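Local coordinates for protein amide synthase (Vibrio cholerae, PDB 1L5A) that acts as a condensation enzyme of nonribosomal peptide synthesis, an amide synthase that probably forms an amide bond in making the siderophore vibriobactin, at residues K6-R11 with A124-L129; V128-G133 with M261-S266; I71-L76 with V110-H115; E91-R96 with L119-A124. All blocks are in the same frame, centred on the assembly; numbering follows the deposited sequence.

Interaction 1. Residues K6-R11 with A124-L129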
# COMPACT_ATOMS: atom_id res chain seq x y z
N LYS A 6 -15.13 15.83 17.04
CA LYS A 6 -14.94 16.83 18.10
C LYS A 6 -15.55 18.22 17.78
O LYS A 6 -16.33 18.75 18.57
CB LYS A 6 -13.45 16.99 18.42
CG LYS A 6 -12.73 15.73 18.91
CD LYS A 6 -12.76 15.58 20.43
CE LYS A 6 -12.18 14.23 20.91
NZ LYS A 6 -10.71 14.03 20.69
N PRO A 7 -15.21 18.82 16.64
CA PRO A 7 -15.80 20.13 16.40
C PRO A 7 -17.33 20.16 16.44
O PRO A 7 -17.91 21.14 16.91
CB PRO A 7 -15.20 20.58 15.06
CG PRO A 7 -14.78 19.31 14.41
CD PRO A 7 -14.32 18.42 15.53
N PHE A 8 -17.98 19.09 15.97
CA PHE A 8 -19.44 19.07 16.01
C PHE A 8 -19.90 19.01 17.46
O PHE A 8 -20.85 19.68 17.87
CB PHE A 8 -20.02 17.88 15.24
CG PHE A 8 -19.86 17.99 13.75
CD1 PHE A 8 -18.88 17.28 13.09
CD2 PHE A 8 -20.65 18.87 13.03
CE1 PHE A 8 -18.67 17.44 11.71
CE2 PHE A 8 -20.45 19.04 11.65
CZ PHE A 8 -19.46 18.32 10.99
N TRP A 9 -19.20 18.20 18.24
CA TRP A 9 -19.52 18.03 19.63
C TRP A 9 -19.40 19.35 20.38
O TRP A 9 -20.25 19.67 21.21
CB TRP A 9 -18.59 16.98 20.23
CG TRP A 9 -18.66 16.91 21.70
CD1 TRP A 9 -17.73 17.37 22.59
CD2 TRP A 9 -19.74 16.40 22.49
NE1 TRP A 9 -18.17 17.17 23.88
CE2 TRP A 9 -19.40 16.57 23.84
CE3 TRP A 9 -20.97 15.81 22.17
CZ2 TRP A 9 -20.24 16.18 24.88
CZ3 TRP A 9 -21.80 15.42 23.20
CH2 TRP A 9 -21.43 15.61 24.54
N GLN A 10 -18.34 20.10 20.09
CA GLN A 10 -18.14 21.38 20.75
C GLN A 10 -19.22 22.38 20.34
O GLN A 10 -19.83 23.03 21.21
CB GLN A 10 -16.74 21.90 20.45
CG GLN A 10 -15.70 21.29 21.37
CD GLN A 10 -14.42 20.91 20.65
OE1 GLN A 10 -13.63 20.12 21.17
NE2 GLN A 10 -14.20 21.47 19.44
N ARG A 11 -19.48 22.51 19.04
CA ARG A 11 -20.54 23.42 18.59
C ARG A 11 -21.82 23.15 19.41
O ARG A 11 -22.54 24.08 19.79
CB ARG A 11 -20.82 23.23 17.10
CG ARG A 11 -19.92 24.04 16.19
CD ARG A 11 -19.76 23.43 14.79
NE ARG A 11 -20.95 23.54 13.94
CZ ARG A 11 -21.30 24.63 13.27
NH1 ARG A 11 -20.57 25.72 13.35
NH2 ARG A 11 -22.38 24.62 12.51
N ALA A 124 -30.46 12.64 10.90
CA ALA A 124 -29.32 12.30 11.73
C ALA A 124 -28.57 13.57 12.06
O ALA A 124 -28.83 14.62 11.50
CB ALA A 124 -28.41 11.33 10.97
N HIS A 125 -27.64 13.48 12.98
CA HIS A 125 -26.81 14.62 13.31
C HIS A 125 -25.52 14.46 12.50
O HIS A 125 -25.02 13.35 12.30
CB HIS A 125 -26.51 14.64 14.80
CG HIS A 125 -25.80 15.87 15.24
ND1 HIS A 125 -24.47 16.09 14.99
CD2 HIS A 125 -26.25 16.97 15.90
CE1 HIS A 125 -24.12 17.27 15.48
NE2 HIS A 125 -25.19 17.82 16.04
N HIS A 126 -24.97 15.57 12.02
CA HIS A 126 -23.75 15.51 11.24
C HIS A 126 -22.60 14.76 11.93
O HIS A 126 -21.63 14.36 11.28
CB HIS A 126 -23.30 16.92 10.92
CG HIS A 126 -23.16 17.19 9.46
ND1 HIS A 126 -22.05 16.79 8.74
CD2 HIS A 126 -24.00 17.78 8.58
CE1 HIS A 126 -22.21 17.13 7.48
NE2 HIS A 126 -23.39 17.73 7.35
N ILE A 127 -22.70 14.57 13.24
CA ILE A 127 -21.65 13.92 14.00
C ILE A 127 -21.58 12.40 13.79
O ILE A 127 -20.61 11.76 14.22
CB ILE A 127 -21.80 14.25 15.52
CG1 ILE A 127 -20.48 13.99 16.24
CG2 ILE A 127 -22.87 13.38 16.17
CD1 ILE A 127 -20.48 14.57 17.61
N VAL A 128 -22.59 11.81 13.15
CA VAL A 128 -22.57 10.37 12.85
C VAL A 128 -22.85 10.09 11.37
O VAL A 128 -22.91 8.93 10.96
CB VAL A 128 -23.58 9.54 13.69
CG1 VAL A 128 -23.23 9.63 15.18
CG2 VAL A 128 -24.98 10.01 13.39
N LEU A 129 -22.99 11.15 10.57
CA LEU A 129 -23.29 10.99 9.17
C LEU A 129 -22.99 12.23 8.33
O LEU A 129 -23.30 13.35 8.74
CB LEU A 129 -24.77 10.63 8.99
CG LEU A 129 -25.13 9.97 7.65
CD1 LEU A 129 -24.61 8.52 7.64
CD2 LEU A 129 -26.67 10.00 7.43
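Phe8 carries this contact, projecting from helix 6-14 onto the turn that follows strand 117-125, where it meets His125, His126 and Ile127. The closer packing lies around its CE2 and CB. Phe8 CE2 comes within 3.6 Å of His126 CB, and the carbonyl of His126 sits over one ring face, displaced toward the rim. At the root of the side chain, Phe8 CB lies 4.0 Å from Ile127 CG1 and also approaches the edge of the His125 imidazole. Ile127 CG1 lies anti to the backbone N (chi1 -160°), and its CD1 reaches onward to Trp9 CB at 4.0 Å, a branched aliphatic chain that can touch both Phe8 and Trp9. Looser is the overlap of the Phe8 and His126 rings themselves: the planes are nearly parallel, but the rings are slid apart, with centroids 5.3 Å from each other. Both residues are partly exposed, which marks this as the solvent side. No hydrogen bond crosses between the segments; instead the turn is braced internally, Ile127 N donating to His125 ND1 at 2.9 Å, nearly in the imidazole plane. Gln5 NE2 adds a bond to Ile127 O. The turn contains the paired histidines of HHxxxDG, the signature motif of nonribosomal peptide synthetase condensation domains, against which the N-terminal helix is packed.

Interaction 2. Residues V128-G133 with M261-S266; sequences VLDGYG and MNRWGS
Tyr132 and Arg263 lay their flat groups against each other, ring and guanidinium planes 25° apart. Arg263 CG stands over one face of the phenol ring, 3.7 Å from its centroid in a CH-pi contact, and the chain then slides past so that NE lies 3.4 Å from Tyr132 CD2. The guanidinium thus has Tyr132 CD2 over one face, while the carboxylate of Asp130 comes to its edge. Asp130 and Gly131 are the DG of HHxxxDG, the condensation-domain signature; of the two, Asp130 is the one that meets residues 261-266. Arginine suits the place because its aliphatic part can cover a ring while its cationic end continues to an acid. Met261 packs differently: its CG is 4.0 Å from Tyr132 CD1, and its sulfur makes an oblique Met-aromatic contact. Phe339 also meets the tyrosine ring.

Asp130 and Arg263 approach tip to tip, their planar groups steeply turned at 75°. The salt bridge is carried by NH2 of Arg263, 3.0 Å from Asp130 OD1, although its hydrogen bonds to both carboxylate oxygens are weak. The buried guanidinium has a further acceptor in Ala268 O, which NH1 uses. Asp130 OD2 in turn accepts from Met275 N and Val276 N, so the acid joins its own helix start to the backbone there. Gly133, without a side chain, lets Leu129 CD1 lie 3.7 Å from its CA. As N-cap of helix 131-150, Asp130 uses OD1 to accept from Gly133 N at 2.8 Å, a fairly straight bond of 161°.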
# COMPACT_ATOMS: atom_id res chain seq x y z
N VAL A 128 -22.59 11.81 13.15
CA VAL A 128 -22.57 10.37 12.85
C VAL A 128 -22.85 10.09 11.37
O VAL A 128 -22.91 8.93 10.96
CB VAL A 128 -23.58 9.54 13.69
CG1 VAL A 128 -23.23 9.63 15.18
CG2 VAL A 128 -24.98 10.01 13.39
N LEU A 129 -22.99 11.15 10.57
CA LEU A 129 -23.29 10.99 9.17
C LEU A 129 -22.99 12.23 8.33
O LEU A 129 -23.30 13.35 8.74
CB LEU A 129 -24.77 10.63 8.99
CG LEU A 129 -25.13 9.97 7.65
CD1 LEU A 129 -24.61 8.52 7.64
CD2 LEU A 129 -26.67 10.00 7.43
N ASP A 130 -22.38 12.03 7.15
CA ASP A 130 -22.10 13.12 6.22
C ASP A 130 -22.91 12.87 4.95
O ASP A 130 -23.76 11.98 4.92
CB ASP A 130 -20.61 13.25 5.89
CG ASP A 130 -19.97 11.92 5.46
OD1 ASP A 130 -20.63 11.12 4.74
OD2 ASP A 130 -18.78 11.69 5.83
N GLY A 131 -22.65 13.62 3.90
CA GLY A 131 -23.42 13.44 2.69
C GLY A 131 -23.29 12.07 2.08
O GLY A 131 -24.28 11.40 1.76
N TYR A 132 -22.05 11.63 1.92
CA TYR A 132 -21.77 10.34 1.32
C TYR A 132 -22.44 9.23 2.15
O TYR A 132 -23.01 8.27 1.60
CB TYR A 132 -20.24 10.14 1.20
CG TYR A 132 -19.82 9.04 0.25
CD1 TYR A 132 -19.48 9.33 -1.08
CD2 TYR A 132 -19.75 7.71 0.67
CE1 TYR A 132 -19.07 8.31 -1.97
CE2 TYR A 132 -19.35 6.70 -0.20
CZ TYR A 132 -19.01 7.00 -1.52
OH TYR A 132 -18.62 5.99 -2.38
N GLY A 133 -22.39 9.36 3.48
CA GLY A 133 -23.03 8.36 4.32
C GLY A 133 -24.53 8.29 4.02
O GLY A 133 -25.13 7.19 3.92
N MET A 261 -14.18 13.17 0.34
CA MET A 261 -15.01 12.16 0.99
C MET A 261 -14.25 11.27 1.99
O MET A 261 -14.78 10.89 3.05
CB MET A 261 -15.70 11.29 -0.07
CG MET A 261 -16.56 12.06 -1.06
SD MET A 261 -17.67 13.19 -0.20
CE MET A 261 -17.20 14.78 -0.87
N ASN A 262 -13.01 10.92 1.64
CA ASN A 262 -12.21 10.09 2.52
C ASN A 262 -12.78 8.65 2.59
O ASN A 262 -12.68 7.98 3.61
CB ASN A 262 -12.16 10.75 3.89
CG ASN A 262 -10.85 10.53 4.60
OD1 ASN A 262 -9.79 10.47 3.99
ND2 ASN A 262 -10.92 10.41 5.92
N ARG A 263 -13.37 8.20 1.48
CA ARG A 263 -13.95 6.86 1.35
C ARG A 263 -13.07 6.04 0.41
O ARG A 263 -13.12 4.82 0.39
CB ARG A 263 -15.36 6.91 0.73
CG ARG A 263 -16.36 7.80 1.44
CD ARG A 263 -16.98 7.10 2.60
NE ARG A 263 -17.78 8.01 3.40
CZ ARG A 263 -18.62 7.62 4.36
NH1 ARG A 263 -18.77 6.33 4.63
NH2 ARG A 263 -19.25 8.53 5.09
N TRP A 264 -12.29 6.75 -0.40
CA TRP A 264 -11.40 6.15 -1.38
C TRP A 264 -10.42 5.13 -0.81
O TRP A 264 -9.64 5.42 0.09
CB TRP A 264 -10.64 7.26 -2.10
CG TRP A 264 -9.73 6.78 -3.16
CD1 TRP A 264 -9.88 5.67 -3.94
CD2 TRP A 264 -8.52 7.41 -3.59
NE1 TRP A 264 -8.84 5.57 -4.83
CE2 TRP A 264 -7.99 6.63 -4.64
CE3 TRP A 264 -7.83 8.56 -3.18
CZ2 TRP A 264 -6.80 6.96 -5.30
CZ3 TRP A 264 -6.65 8.89 -3.83
CH2 TRP A 264 -6.14 8.09 -4.88
N GLY A 265 -10.48 3.91 -1.35
CA GLY A 265 -9.61 2.85 -0.88
C GLY A 265 -9.78 2.45 0.57
O GLY A 265 -8.93 1.74 1.11
N SER A 266 -10.88 2.84 1.21
CA SER A 266 -11.08 2.52 2.62
C SER A 266 -12.34 1.72 2.92
O SER A 266 -13.31 1.71 2.16
CB SER A 266 -11.12 3.82 3.43
OG SER A 266 -11.61 3.59 4.75

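Interaction 3. Residues I71-L76 with V110-H115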
# COMPACT_ATOMS: atom_id res chain seq x y z
N ILE A 71 -38.40 2.49 13.81
CA ILE A 71 -38.91 3.00 12.56
C ILE A 71 -40.37 3.36 12.84
O ILE A 71 -41.20 2.48 13.01
CB ILE A 71 -38.88 1.97 11.45
CG1 ILE A 71 -37.43 1.65 11.09
CG2 ILE A 71 -39.66 2.49 10.26
CD1 ILE A 71 -37.30 0.71 9.94
N ASP A 72 -40.67 4.65 12.89
CA ASP A 72 -42.02 5.11 13.16
C ASP A 72 -42.82 5.13 11.86
O ASP A 72 -42.57 5.95 10.97
CB ASP A 72 -41.95 6.49 13.84
CG ASP A 72 -43.34 7.15 14.01
OD1 ASP A 72 -44.27 6.47 14.50
OD2 ASP A 72 -43.48 8.35 13.67
N TYR A 73 -43.76 4.20 11.75
CA TYR A 73 -44.62 4.09 10.57
C TYR A 73 -46.07 4.53 10.82
O TYR A 73 -46.64 4.28 11.88
CB TYR A 73 -44.66 2.66 10.06
CG TYR A 73 -45.72 2.44 9.00
CD1 TYR A 73 -45.59 3.00 7.74
CD2 TYR A 73 -46.85 1.68 9.26
CE1 TYR A 73 -46.55 2.79 6.76
CE2 TYR A 73 -47.83 1.47 8.28
CZ TYR A 73 -47.67 2.02 7.03
OH TYR A 73 -48.60 1.78 6.05
N GLN A 74 -46.68 5.16 9.82
CA GLN A 74 -48.07 5.57 9.95
C GLN A 74 -48.78 5.48 8.62
O GLN A 74 -48.30 5.99 7.60
CB GLN A 74 -48.18 6.99 10.52
CG GLN A 74 -47.87 7.11 12.01
CD GLN A 74 -47.86 8.56 12.51
OE1 GLN A 74 -48.84 9.30 12.34
NE2 GLN A 74 -46.76 8.96 13.14
N ASP A 75 -49.90 4.77 8.62
CA ASP A 75 -50.74 4.64 7.42
C ASP A 75 -51.69 5.84 7.55
O ASP A 75 -52.51 5.89 8.48
CB ASP A 75 -51.55 3.34 7.46
CG ASP A 75 -52.25 3.06 6.16
OD1 ASP A 75 -52.69 4.03 5.52
OD2 ASP A 75 -52.35 1.88 5.77
N LEU A 76 -51.57 6.80 6.65
CA LEU A 76 -52.41 7.97 6.71
C LEU A 76 -53.39 8.02 5.58
O LEU A 76 -54.17 8.97 5.50
CB LEU A 76 -51.55 9.23 6.66
CG LEU A 76 -50.60 9.45 7.83
CD1 LEU A 76 -49.84 10.75 7.61
CD2 LEU A 76 -51.39 9.54 9.11
N VAL A 110 -41.96 6.81 8.42
CA VAL A 110 -42.48 6.41 7.12
C VAL A 110 -43.98 6.70 7.06
O VAL A 110 -44.70 6.43 8.02
CB VAL A 110 -42.30 4.90 6.86
CG1 VAL A 110 -42.77 4.57 5.44
CG2 VAL A 110 -40.85 4.50 7.03
N TYR A 111 -44.45 7.21 5.93
CA TYR A 111 -45.87 7.51 5.79
C TYR A 111 -46.49 6.99 4.53
O TYR A 111 -46.01 7.26 3.43
CB TYR A 111 -46.13 9.02 5.81
CG TYR A 111 -45.60 9.73 7.02
CD1 TYR A 111 -44.35 10.35 6.99
CD2 TYR A 111 -46.33 9.75 8.20
CE1 TYR A 111 -43.83 10.97 8.12
CE2 TYR A 111 -45.82 10.37 9.34
CZ TYR A 111 -44.57 10.98 9.29
OH TYR A 111 -44.03 11.52 10.43
N ARG A 112 -47.57 6.25 4.68
CA ARG A 112 -48.30 5.77 3.53
C ARG A 112 -49.37 6.86 3.38
O ARG A 112 -50.28 6.97 4.20
CB ARG A 112 -48.94 4.40 3.81
CG ARG A 112 -49.76 3.83 2.65
CD ARG A 112 -50.21 2.39 2.92
NE ARG A 112 -51.41 2.03 2.17
CZ ARG A 112 -51.42 1.31 1.05
NH1 ARG A 112 -50.30 0.84 0.52
NH2 ARG A 112 -52.58 1.08 0.45
N LEU A 113 -49.22 7.70 2.37
CA LEU A 113 -50.16 8.79 2.14
C LEU A 113 -51.37 8.26 1.38
O LEU A 113 -52.51 8.62 1.68
CB LEU A 113 -49.48 9.89 1.34
CG LEU A 113 -48.23 10.46 2.02
CD1 LEU A 113 -47.48 11.39 1.07
CD2 LEU A 113 -48.64 11.19 3.29
N SER A 114 -51.11 7.43 0.39
CA SER A 114 -52.14 6.81 -0.42
C SER A 114 -51.54 5.48 -0.86
O SER A 114 -50.40 5.18 -0.51
CB SER A 114 -52.46 7.70 -1.62
OG SER A 114 -51.70 7.34 -2.76
N HIS A 115 -52.26 4.66 -1.62
CA HIS A 115 -51.68 3.39 -2.02
C HIS A 115 -50.52 3.59 -3.01
O HIS A 115 -49.69 2.70 -3.18
CB HIS A 115 -52.75 2.48 -2.64
CG HIS A 115 -53.24 2.93 -3.98
ND1 HIS A 115 -53.92 4.11 -4.17
CD2 HIS A 115 -53.16 2.35 -5.20
CE1 HIS A 115 -54.24 4.24 -5.44
NE2 HIS A 115 -53.79 3.18 -6.09
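Arg112 and its neighbours Tyr73 and Asp75 lie side by side on one face of a parallel strand pair, strand 72-75 with strand 107-114. Arg112 runs extended from CG to NE, CG being anti to the backbone N (chi1 179°). Its CB lies 3.5 Å from Tyr73 OH. CG has that hydroxyl and Asp75 OD1 on the same side, each a looser 4.1 Å away, and CD comes within 3.6 Å of Asp75 OD2. NE is 3.7 Å from the same OD2, a long salt bridge, with carboxylate and guanidinium planes 65° apart. At the tip NH1 donates to Thr35 OG1 of helix 35-47, while His115 CA lies over one face of the guanidinium, offset toward the rim. Arginine suits the place: its long aliphatic chain lies beside Tyr73 and Asp75 while its tip reaches Thr35. Asp75 OD1 has its own hydrogen bond with Ser77 OG.

Beneath this row the backbones alternate as donors and acceptors: Val110 N bonds to Asp72 O at 2.8 Å and Gln74 N to Val110 O at 3.0 Å, then Arg112 N to Gln74 O and Leu76 N to Arg112 O. The reverse face is turned to helix 82-94, the connection of this beta-alpha-beta crossover. There Leu76 CD1 packs 3.7 Å from Tyr111 CD2, Gln74 CB approaches the same ring, and Gln74 NE2 donates to Gln89 OE1. Four main-chain bonds set the parallel register of the outermost strand 72-75 with its neighbour, whereas the long ion pair, its ends shared with hydroxyls, probably contributes modestly.

Interaction 4. Residues E91-R96 with L119-A124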
# COMPACT_ATOMS: atom_id res chain seq x y z
N GLU A 91 -41.71 18.42 10.49
CA GLU A 91 -41.22 19.71 10.98
C GLU A 91 -41.02 19.61 12.47
O GLU A 91 -40.11 20.20 13.03
CB GLU A 91 -42.21 20.83 10.66
CG GLU A 91 -41.80 22.22 11.12
CD GLU A 91 -40.50 22.71 10.48
OE1 GLU A 91 -40.20 22.36 9.32
OE2 GLU A 91 -39.78 23.49 11.15
N GLN A 92 -41.88 18.84 13.13
CA GLN A 92 -41.75 18.70 14.56
C GLN A 92 -40.36 18.16 14.88
O GLN A 92 -39.67 18.68 15.75
CB GLN A 92 -42.82 17.75 15.10
CG GLN A 92 -42.73 17.49 16.59
CD GLN A 92 -42.80 18.76 17.40
OE1 GLN A 92 -43.80 19.49 17.34
NE2 GLN A 92 -41.75 19.04 18.17
N ASP A 93 -39.92 17.13 14.16
CA ASP A 93 -38.61 16.57 14.44
C ASP A 93 -37.50 17.57 14.10
O ASP A 93 -36.50 17.67 14.81
CB ASP A 93 -38.41 15.26 13.69
CG ASP A 93 -37.03 14.68 13.89
OD1 ASP A 93 -36.17 14.88 13.00
OD2 ASP A 93 -36.80 14.03 14.93
N LEU A 94 -37.66 18.30 13.00
CA LEU A 94 -36.68 19.31 12.64
C LEU A 94 -36.58 20.36 13.74
O LEU A 94 -35.51 20.87 14.03
CB LEU A 94 -37.07 19.99 11.33
CG LEU A 94 -36.80 19.13 10.10
CD1 LEU A 94 -37.27 19.84 8.85
CD2 LEU A 94 -35.30 18.82 10.03
N GLN A 95 -37.70 20.68 14.37
CA GLN A 95 -37.71 21.67 15.43
C GLN A 95 -37.46 21.04 16.80
O GLN A 95 -37.60 21.73 17.81
CB GLN A 95 -39.05 22.40 15.48
CG GLN A 95 -39.23 23.50 14.43
CD GLN A 95 -40.56 24.23 14.58
OE1 GLN A 95 -41.05 24.43 15.69
NE2 GLN A 95 -41.14 24.65 13.44
N ARG A 96 -37.08 19.77 16.85
CA ARG A 96 -36.87 19.18 18.17
C ARG A 96 -35.66 19.82 18.86
O ARG A 96 -34.82 20.45 18.20
CB ARG A 96 -36.68 17.66 18.08
CG ARG A 96 -35.25 17.18 18.01
CD ARG A 96 -34.61 17.51 16.69
NE ARG A 96 -33.24 17.02 16.60
CZ ARG A 96 -32.52 17.02 15.49
NH1 ARG A 96 -33.04 17.50 14.37
NH2 ARG A 96 -31.27 16.58 15.51
N LEU A 119 -44.00 8.52 1.94
CA LEU A 119 -43.05 9.54 2.35
C LEU A 119 -42.11 8.99 3.40
O LEU A 119 -42.55 8.57 4.47
CB LEU A 119 -43.78 10.75 2.93
CG LEU A 119 -42.87 11.96 3.14
CD1 LEU A 119 -42.27 12.35 1.81
CD2 LEU A 119 -43.67 13.11 3.73
N ILE A 120 -40.82 8.97 3.09
CA ILE A 120 -39.79 8.50 4.01
C ILE A 120 -38.97 9.68 4.49
O ILE A 120 -38.47 10.48 3.68
CB ILE A 120 -38.82 7.54 3.33
CG1 ILE A 120 -39.53 6.24 2.98
CG2 ILE A 120 -37.66 7.26 4.26
CD1 ILE A 120 -38.80 5.44 1.93
N TYR A 121 -38.82 9.77 5.80
CA TYR A 121 -38.07 10.85 6.40
C TYR A 121 -36.93 10.25 7.23
O TYR A 121 -37.16 9.45 8.14
CB TYR A 121 -38.99 11.70 7.30
CG TYR A 121 -38.27 12.71 8.16
CD1 TYR A 121 -37.69 13.86 7.59
CD2 TYR A 121 -38.16 12.53 9.53
CE1 TYR A 121 -37.02 14.81 8.40
CE2 TYR A 121 -37.49 13.46 10.34
CZ TYR A 121 -36.93 14.59 9.77
OH TYR A 121 -36.29 15.50 10.60
N THR A 122 -35.72 10.67 6.91
CA THR A 122 -34.53 10.21 7.61
C THR A 122 -33.78 11.41 8.18
O THR A 122 -33.53 12.37 7.48
CB THR A 122 -33.60 9.50 6.63
OG1 THR A 122 -34.32 8.43 6.02
CG2 THR A 122 -32.36 8.96 7.34
N ARG A 123 -33.43 11.35 9.46
CA ARG A 123 -32.69 12.44 10.07
C ARG A 123 -31.59 11.94 10.97
O ARG A 123 -31.77 11.00 11.74
CB ARG A 123 -33.58 13.32 10.92
CG ARG A 123 -32.76 14.17 11.90
CD ARG A 123 -33.45 14.31 13.22
NE ARG A 123 -32.75 13.60 14.28
CZ ARG A 123 -33.28 13.29 15.45
NH1 ARG A 123 -34.53 13.63 15.74
NH2 ARG A 123 -32.55 12.63 16.34
N ALA A 124 -30.46 12.64 10.90
CA ALA A 124 -29.32 12.30 11.73
C ALA A 124 -28.57 13.57 12.06
O ALA A 124 -28.83 14.62 11.50
CB ALA A 124 -28.41 11.33 10.97
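Asp93 and Arg123 are brought together by like first torsions and a bent arginine chain. Asp93 CG stands anti to the backbone N (chi1 177°), which directs the carboxylate from the last turn of helix 82-94 toward the sheet. Arg123 also leaves its strand with CG anti to N, but its chain then bends at chi2 and at chi3 (111°), where NE is set. The outcome is a nearly coplanar meeting of carboxylate and guanidinium, joined edge to edge by a salt bridge from Arg123 NH1 to Asp93 OD2. The other oxygen, OD1, accepts a hydrogen bond from Tyr121 OH, the carboxylate lying at the ring edge. Both bonds are modelled very short, and the place of OD1 is itself uncertain, so their lengths carry little weight. A short acid suits this spot, since each oxygen can take one of the two donors.

Arg96, just past the helix, reaches tip to tip with Arg123, and the two guanidiniums stack flat, centres 3.8 Å apart and planes at 9°. The overlap is offset, with Arg96 NH2 3.5 Å from Arg123 NE. Such proximity of like charges would be costly alone, and Asp93 probably offsets part of it. Leu94 CD2 adds an apolar flank 3.5 Å from Tyr121 OH. With Asp93 on strand 107-114 and Leu94 and Arg96 on strand 22-30, the helix end and the residues after it touch three neighbouring strands. A helix packed on one face of a mixed sheet is the layered alpha/beta architecture of the condensation domain, consistent with kinship to the CoA-dependent acyltransferases.

Starting at the N terminus, interaction 1 brings helix 6-14 to the turn at 124-129 and so closes a loop of more than a hundred residues. Within that loop lie interactions 3 and 4, and these cross: 71-76 pairs with 110-115, while 91-96, falling between those two, pairs with 119-124. They are joined across adjacent strands, Tyr111 N lying 2.8 Å from Leu119 O in a probable hydrogen bond. Interactions 1 and 4 share Ala124 on strand 117-125. Interaction 2 opens at 128, sharing Val128 and Leu129 with interaction 1, and closes at 261-266. Thus the sheet, its crossover helix and the N-terminal helix connect through strand 117-125 to helix 131-150 and a distant loop.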